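Local coordinates for purine-binding protein BAB2_0673 (Brucella melitensis biovar Abortus, PDB 3S99), which binds adenine and probably other purines such as guanine, and may serve an ABC-type uptake system for them, at residues 224-229 against 243-248. Sequence-based numbering, arbitrary orientation.
Sequences VAHDRG and APDTQL
His226, on the last turn of helix 220-227, lays its imidazole across the turn 243-246, meeting Ala243, Pro244 and Thr246. With CG anti to the backbone N (chi1 177°), the ring reaches out from the helix, so that Pro244 meets its face and Thr246 its edge. Pro244 CD sits over one face, displaced toward the NE2 side of the rim, 4.0 Å from the centroid of the His226 ring, a CH-pi contact suited to a proline methylene polarised by the adjacent nitrogen. Small Ala243 lets the turn come close, its CB 4.0 Å from His226 CB. Near the ring plane, Thr246 OG1 lies 3.3 Å from the polarised C-H at His226 CD2, a close edge contact. Branched Thr246 also fits CG2 between that edge and Gly229 C, 4.2 Å from the latter. The helix closes in a Schellman motif: Gly229, the C-prime residue, easily adopts positive phi (64°), and its N bonds to His226 O. The helix end leads to strand 231-236; the turn leads into strand 247-253, parallel beside it in one lobe of this periplasmic-binding-protein-like fold. Ala243 O fastens the turn, accepting from Thr246 N and Gln247 N. A weak, doubtful hydrogen bond may run from His226 NE2 to Asp245 OD1, an atom of uncertain placement.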
loop_
_atom_site.group_PDB
_atom_site.type_symbol
_atom_site.label_atom_id
_atom_site.label_comp_id
_atom_site.label_asym_id
_atom_site.label_seq_id
_atom_site.Cartn_x
_atom_site.Cartn_y
_atom_site.Cartn_z
ATOM N N VAL A 224 -8.157 16.069 7.916
ATOM C CA VAL A 224 -8.251 17.410 7.315
ATOM C C VAL A 224 -9.419 17.434 6.332
ATOM O O VAL A 224 -10.270 18.339 6.375
ATOM C CB VAL A 224 -6.980 17.812 6.560
ATOM C CG1 VAL A 224 -7.254 19.035 5.705
ATOM C CG2 VAL A 224 -5.783 18.061 7.553
ATOM N N ALA A 225 -9.458 16.437 5.443
ATOM C CA ALA A 225 -10.546 16.339 4.475
ATOM C C ALA A 225 -11.893 16.296 5.207
ATOM O O ALA A 225 -12.820 17.004 4.837
ATOM C CB ALA A 225 -10.368 15.109 3.570
ATOM N N HIS A 226 -11.988 15.499 6.265
ATOM C CA HIS A 226 -13.249 15.390 6.985
ATOM C C HIS A 226 -13.604 16.744 7.590
ATOM O O HIS A 226 -14.725 17.203 7.430
ATOM C CB HIS A 226 -13.193 14.342 8.098
ATOM C CG HIS A 226 -14.455 14.258 8.896
ATOM N ND1 HIS A 226 -14.553 14.720 10.191
ATOM C CD2 HIS A 226 -15.692 13.815 8.562
ATOM C CE1 HIS A 226 -15.787 14.537 10.631
ATOM N NE2 HIS A 226 -16.502 13.998 9.658
ATOM N N ASP A 227 -12.638 17.366 8.267
ATOM C CA ASP A 227 -12.788 18.746 8.792
ATOM C C ASP A 227 -13.307 19.727 7.736
ATOM O O ASP A 227 -14.092 20.612 8.070
ATOM C CB ASP A 227 -11.457 19.280 9.370
ATOM C CG ASP A 227 -11.089 18.652 10.719
ATOM O OD1 ASP A 227 -11.975 18.016 11.350
ATOM O OD2 ASP A 227 -9.910 18.808 11.160
ATOM N N ARG A 228 -12.902 19.566 6.471
ATOM C CA ARG A 228 -13.421 20.420 5.377
ATOM C C ARG A 228 -14.646 19.857 4.607
ATOM O O ARG A 228 -15.076 20.443 3.611
ATOM C CB ARG A 228 -12.305 20.786 4.376
ATOM C CG ARG A 228 -10.924 21.210 4.989
ATOM C CD ARG A 228 -10.874 22.623 5.563
ATOM N NE ARG A 228 -9.510 23.204 5.562
ATOM C CZ ARG A 228 -8.610 23.144 6.563
ATOM N NH1 ARG A 228 -7.435 23.736 6.422
ATOM N NH2 ARG A 228 -8.854 22.506 7.703
ATOM N N GLY A 229 -15.227 18.752 5.068
ATOM C CA GLY A 229 -16.333 18.100 4.343
ATOM C C GLY A 229 -15.986 17.545 2.957
ATOM O O GLY A 229 -16.862 17.424 2.112
ATOM N N ALA A 243 -13.246 9.668 9.761
ATOM C CA ALA A 243 -13.920 10.386 8.689
ATOM C C ALA A 243 -15.251 9.681 8.406
ATOM O O ALA A 243 -15.463 9.201 7.295
ATOM C CB ALA A 243 -13.032 10.419 7.420
ATOM N N PRO A 244 -16.136 9.608 9.418
ATOM C CA PRO A 244 -17.296 8.723 9.376
ATOM C C PRO A 244 -18.265 9.032 8.249
ATOM O O PRO A 244 -18.838 8.121 7.689
ATOM C CB PRO A 244 -17.984 8.933 10.745
ATOM C CG PRO A 244 -17.077 9.760 11.562
ATOM C CD PRO A 244 -16.097 10.432 10.641
ATOM N N ASP A 245 -18.457 10.303 7.931
ATOM C CA ASP A 245 -19.354 10.667 6.862
ATOM C C ASP A 245 -18.630 11.044 5.569
ATOM O O ASP A 245 -19.292 11.405 4.598
ATOM C CB ASP A 245 -20.334 11.773 7.298
ATOM C CG ASP A 245 -19.644 13.060 7.718
ATOM O OD1 ASP A 245 -18.427 13.067 7.976
ATOM O OD2 ASP A 245 -20.346 14.081 7.807
ATOM N N THR A 246 -17.294 10.924 5.515
ATOM C CA THR A 246 -16.593 11.325 4.284
ATOM C C THR A 246 -15.660 10.280 3.678
ATOM O O THR A 246 -15.309 10.399 2.502
ATOM C CB THR A 246 -15.831 12.648 4.461
ATOM O OG1 THR A 246 -14.963 12.542 5.589
ATOM C CG2 THR A 246 -16.811 13.821 4.645
ATOM N N GLN A 247 -15.262 9.250 4.425
ATOM C CA GLN A 247 -14.524 8.170 3.787
ATOM C C GLN A 247 -15.441 7.414 2.841
ATOM O O GLN A 247 -16.539 6.995 3.223
ATOM C CB GLN A 247 -13.873 7.195 4.763
ATOM C CG GLN A 247 -12.954 6.179 4.010
ATOM C CD GLN A 247 -12.395 5.088 4.896
ATOM O OE1 GLN A 247 -11.266 5.191 5.366
ATOM N NE2 GLN A 247 -13.177 4.018 5.114
ATOM N N LEU A 248 -14.974 7.208 1.616
ATOM C CA LEU A 248 -15.732 6.466 0.591
ATOM C C LEU A 248 -15.431 4.972 0.676
ATOM O O LEU A 248 -16.314 4.139 0.565
ATOM C CB LEU A 248 -15.368 6.999 -0.780
ATOM C CG LEU A 248 -15.759 8.465 -1.030
ATOM C CD1 LEU A 248 -14.968 9.077 -2.172
ATOM C CD2 LEU A 248 -17.266 8.581 -1.298
#